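Local coordinates for StAR-related lipid transfer protein 5 (Homo sapiens, PDB 2R55) that may bind cholesterol or other sterols and move them, or other lipids, within the cell, at residues L202-N205 with V206-F210; M35-Y38 with R39-A43. All coordinates share one frame; numbering follows the deposited sequence.

The two contacts of this START domain sit at opposite kinds of helix end. Interaction 1 is the first turn of the C-terminal helix 204-227, entered through a proline, whereas interaction 2 is the last turn of the N-terminal helix 21-40. They share no element, and their centres lie about 25 Å apart. The first is a surface contact built from small apolar side chains and a serine hydroxyl. The second is partly buried: Met35 and Tyr38 sit against the curved sheet, while a guanidinium packed on a leucine and a water at the exit complete its chemistry, and Arg39 reaches beyond both segments to Glu179 of strand 167-180.

Interaction 1 (L202-N205 with V206-F210); sequences LPQN and VVDSF
Leu202 and Val207 meet in a local contact at the N-terminus of helix 204-227, the long C-terminal helix of the helix-grip fold of START domains, where a loop turns into the first helical turn. Pro203 occupies the N-cap position. The two apolar side chains cross at about a right angle, with Leu202 CD1 3.9 Å from Val207 CG2. On Val207, CG1 lies anti to the backbone N (chi1 176°), which puts CG2 over the helix entrance, 3.6 Å from Pro203 O. Val206 packs more loosely on the proline ring, its CG2 4.3 Å from Pro203 CB, and also touches Ile129 of a loop. Next comes the regular helix pattern: Asp208 N donates to Gln204 O at 2.9 Å. The Gln204 amide bends back over this turn, its plane nearly perpendicular to the Asp208 carboxylate, without forming a hydrogen bond to it; Asp208 also touches Asn67 and Tyr69 of strand 67-75. Asn205 O is gripped twice by Ser209, whose N lies 3.0 Å away and whose OG approaches from the opposite face of the carbonyl plane, donating to Asn205 O at 2.6 Å.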
loop_
_atom_site.group_PDB
_atom_site.type_symbol
_atom_site.label_atom_id
_atom_site.label_comp_id
_atom_site.label_asym_id
_atom_site.label_seq_id
_atom_site.Cartn_x
_atom_site.Cartn_y
_atom_site.Cartn_z
ATOM N N LEU A 202 12.856 16.066 3.690
ATOM C CA LEU A 202 11.813 16.273 4.696
ATOM C C LEU A 202 12.277 16.054 6.111
ATOM O O LEU A 202 12.893 15.038 6.389
ATOM C CB LEU A 202 10.621 15.348 4.440
ATOM C CG LEU A 202 9.754 15.653 3.224
ATOM C CD1 LEU A 202 8.650 14.633 3.202
ATOM C CD2 LEU A 202 9.207 17.104 3.221
ATOM N N PRO A 203 11.939 16.987 7.020
ATOM C CA PRO A 203 12.179 16.767 8.447
ATOM C C PRO A 203 11.435 15.522 8.887
ATOM O O PRO A 203 10.461 15.151 8.234
ATOM C CB PRO A 203 11.551 18.003 9.107
ATOM C CG PRO A 203 11.523 19.050 8.039
ATOM C CD PRO A 203 11.314 18.301 6.759
ATOM N N GLN A 204 11.887 14.881 9.969
ATOM C CA GLN A 204 11.231 13.672 10.472
ATOM C C GLN A 204 9.836 13.914 11.011
ATOM O O GLN A 204 8.893 13.310 10.522
ATOM C CB GLN A 204 12.072 12.933 11.524
ATOM C CG GLN A 204 12.999 11.829 10.981
ATOM C CD GLN A 204 12.304 10.882 10.040
ATOM O OE1 GLN A 204 12.403 11.029 8.816
ATOM N NE2 GLN A 204 11.580 9.906 10.599
ATOM N N ASN A 205 9.691 14.781 12.009
ATOM C CA ASN A 205 8.398 14.900 12.682
ATOM C C ASN A 205 7.225 15.120 11.722
ATOM O O ASN A 205 6.102 14.664 11.976
ATOM C CB ASN A 205 8.430 15.944 13.803
ATOM C CG ASN A 205 8.817 17.342 13.326
ATOM O OD1 ASN A 205 8.885 17.637 12.128
ATOM N ND2 ASN A 205 9.064 18.217 14.288
ATOM N N VAL A 206 7.502 15.806 10.613
ATOM C CA VAL A 206 6.527 15.965 9.539
ATOM C C VAL A 206 6.076 14.583 9.119
ATOM O O VAL A 206 4.896 14.250 9.224
ATOM C CB VAL A 206 7.114 16.733 8.323
ATOM C CG1 VAL A 206 6.260 16.524 7.073
ATOM C CG2 VAL A 206 7.268 18.223 8.639
ATOM N N VAL A 207 7.033 13.782 8.662
ATOM C CA VAL A 207 6.778 12.407 8.203
ATOM C C VAL A 207 6.092 11.539 9.290
ATOM O O VAL A 207 5.097 10.853 9.010
ATOM C CB VAL A 207 8.101 11.738 7.700
ATOM C CG1 VAL A 207 7.874 10.284 7.300
ATOM C CG2 VAL A 207 8.707 12.527 6.542
ATOM N N ASP A 208 6.613 11.600 10.520
ATOM C CA ASP A 208 6.063 10.846 11.645
ATOM C C ASP A 208 4.596 11.162 11.983
ATOM O O ASP A 208 3.879 10.311 12.510
ATOM C CB ASP A 208 6.955 10.987 12.881
ATOM C CG ASP A 208 8.242 10.156 12.791
ATOM O OD1 ASP A 208 8.481 9.489 11.759
ATOM O OD2 ASP A 208 9.020 10.173 13.772
ATOM N N SER A 209 4.140 12.368 11.678
ATOM C CA SER A 209 2.737 12.716 11.929
ATOM C C SER A 209 1.836 12.201 10.811
ATOM O O SER A 209 0.717 11.722 11.057
ATOM C CB SER A 209 2.572 14.234 12.068
ATOM O OG SER A 209 3.635 14.784 12.824
ATOM N N PHE A 210 2.343 12.302 9.587
ATOM C CA PHE A 210 1.564 12.038 8.397
ATOM C C PHE A 210 1.083 10.591 8.316
ATOM O O PHE A 210 -0.099 10.339 8.255
ATOM C CB PHE A 210 2.369 12.441 7.147
ATOM C CG PHE A 210 1.745 12.012 5.851
ATOM C CD1 PHE A 210 0.667 12.708 5.315
ATOM C CD2 PHE A 210 2.236 10.896 5.168
ATOM C CE1 PHE A 210 0.084 12.296 4.112
ATOM C CE2 PHE A 210 1.658 10.472 3.965
ATOM C CZ PHE A 210 0.588 11.171 3.438
#

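Interaction 2 (M35-Y38 with R39-A43); sequences MLQY and RRDTA
The guanidinium of Arg40 has Leu36 over one face: Leu36 CD2 stands 3.5 Å above the plane, displaced toward its rim, and lies 3.6 Å from Arg40 NH2. Gln37 OE1 approaches the same group obliquely and more distantly. Leu36 carries CG anti to its backbone N (chi1 -162°), which turns its methyls toward the arginine. The Arg40 chain, extended from CG to NE, lies along Leu36 O, with Arg40 CG 3.4 Å from that oxygen, before the flat end reaches the leucine methyl. The Tyr38 ring has Met35 N over one face, offset toward the rim, and it also meets His195 with the ring planes at about 65°.

All this happens on the last turn of helix 21-40, the N-terminal helix of the helix-grip fold of START domains, which lies against the curved sheet. Met35 and Tyr38 are buried on that side, Met35 touching Phe177 and Phe193. Arg39 leans the same way, forming a salt bridge through NE with Glu179.

Asp41 is the first residue to leave helical geometry, yet its N still donates to Gln37 O at 2.9 Å, the donor lying nearly along the C=O axis. That bond is straighter (155° at the hydrogen) than the one from Arg40 N to Leu36 O, and Arg39 N reaches Met35 O only weakly. The carboxylate of Asp41 folds back over the same acceptor, with Asp41 OD2 3.1 Å from Gln37 O, two acceptors with no bond between them; OD2 has a long, weak ion pair with Arg59 NH2. At the C-terminal end of the helix, a water lies 2.6 Å from Tyr38 O and 3.2 Å from Asp41 O, and it cannot donate to every acceptor around it at once; Asp41 O also accepts from Trp45 NE1.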
loop_
_atom_site.group_PDB
_atom_site.type_symbol
_atom_site.label_atom_id
_atom_site.label_comp_id
_atom_site.label_asym_id
_atom_site.label_seq_id
_atom_site.Cartn_x
_atom_site.Cartn_y
_atom_site.Cartn_z
ATOM N N MET A 35 6.437 -9.556 3.058
ATOM C CA MET A 35 5.109 -9.168 3.420
ATOM C C MET A 35 4.458 -10.230 4.290
ATOM O O MET A 35 3.894 -9.924 5.333
ATOM C CB MET A 35 4.324 -8.885 2.158
ATOM C CG MET A 35 4.566 -7.483 1.644
ATOM S SD MET A 35 3.638 -6.274 2.603
ATOM C CE MET A 35 1.970 -6.648 2.097
ATOM N N LEU A 36 4.598 -11.484 3.899
ATOM C CA LEU A 36 4.082 -12.577 4.706
ATOM C C LEU A 36 4.651 -12.555 6.129
ATOM O O LEU A 36 3.914 -12.752 7.106
ATOM C CB LEU A 36 4.315 -13.922 4.015
ATOM C CG LEU A 36 3.459 -15.097 4.524
ATOM C CD1 LEU A 36 1.955 -14.748 4.504
ATOM C CD2 LEU A 36 3.745 -16.423 3.772
ATOM N N GLN A 37 5.949 -12.278 6.248
ATOM C CA GLN A 37 6.581 -12.218 7.553
ATOM C C GLN A 37 6.089 -11.008 8.360
ATOM O O GLN A 37 5.843 -11.135 9.564
ATOM C CB GLN A 37 8.117 -12.314 7.448
ATOM C CG GLN A 37 8.770 -13.383 8.388
ATOM C CD GLN A 37 8.122 -14.786 8.283
ATOM O OE1 GLN A 37 7.548 -15.162 7.242
ATOM N NE2 GLN A 37 8.219 -15.567 9.369
ATOM N N TYR A 38 5.870 -9.868 7.696
ATOM C CA TYR A 38 5.278 -8.698 8.355
ATOM C C TYR A 38 3.870 -9.002 8.895
ATOM O O TYR A 38 3.431 -8.381 9.854
ATOM C CB TYR A 38 5.106 -7.500 7.407
ATOM C CG TYR A 38 6.323 -6.911 6.722
ATOM C CD1 TYR A 38 7.602 -7.072 7.229
ATOM C CD2 TYR A 38 6.167 -6.148 5.574
ATOM C CE1 TYR A 38 8.698 -6.513 6.581
ATOM C CE2 TYR A 38 7.242 -5.600 4.932
ATOM C CZ TYR A 38 8.509 -5.781 5.443
ATOM O OH TYR A 38 9.581 -5.228 4.796
ATOM N N ARG A 39 3.148 -9.915 8.254
ATOM C CA ARG A 39 1.776 -10.171 8.634
ATOM C C ARG A 39 1.744 -11.046 9.878
ATOM O O ARG A 39 0.870 -10.900 10.748
ATOM C CB ARG A 39 1.022 -10.829 7.474
ATOM C CG ARG A 39 -0.394 -11.313 7.788
ATOM C CD ARG A 39 -1.246 -10.220 8.373
ATOM N NE ARG A 39 -2.591 -10.682 8.712
ATOM C CZ ARG A 39 -2.966 -11.125 9.911
ATOM N NH1 ARG A 39 -2.097 -11.160 10.918
ATOM N NH2 ARG A 39 -4.219 -11.508 10.094
ATOM N N ARG A 40 2.708 -11.953 9.966
ATOM C CA ARG A 40 2.746 -12.909 11.053
ATOM C C ARG A 40 3.426 -12.315 12.272
ATOM O O ARG A 40 2.997 -12.563 13.386
ATOM C CB ARG A 40 3.439 -14.179 10.606
ATOM C CG ARG A 40 2.694 -14.873 9.484
ATOM C CD ARG A 40 3.580 -15.884 8.735
ATOM N NE ARG A 40 2.706 -16.785 7.997
ATOM C CZ ARG A 40 3.101 -17.760 7.183
ATOM N NH1 ARG A 40 2.184 -18.521 6.589
ATOM N NH2 ARG A 40 4.393 -17.974 6.951
ATOM N N ASP A 41 4.464 -11.510 12.068
ATOM C CA ASP A 41 5.254 -11.023 13.194
ATOM C C ASP A 41 4.379 -10.270 14.186
ATOM O O ASP A 41 3.519 -9.474 13.794
ATOM C CB ASP A 41 6.378 -10.089 12.734
ATOM C CG ASP A 41 7.498 -10.803 11.998
ATOM O OD1 ASP A 41 7.715 -12.032 12.182
ATOM O OD2 ASP A 41 8.208 -10.106 11.237
ATOM N N THR A 42 4.613 -10.500 15.470
ATOM C CA THR A 42 3.927 -9.721 16.490
ATOM C C THR A 42 4.913 -8.846 17.280
ATOM O O THR A 42 4.516 -8.048 18.131
ATOM C CB THR A 42 3.065 -10.612 17.414
ATOM O OG1 THR A 42 3.890 -11.611 18.020
ATOM C CG2 THR A 42 1.930 -11.286 16.617
ATOM N N ALA A 43 6.195 -8.970 16.961
ATOM C CA ALA A 43 7.242 -8.256 17.686
ATOM C C ALA A 43 7.593 -6.939 17.019
ATOM O O ALA A 43 7.265 -6.707 15.843
ATOM C CB ALA A 43 8.482 -9.123 17.826
HETATM O O HOH W 1 1.482 -8.385 11.622
#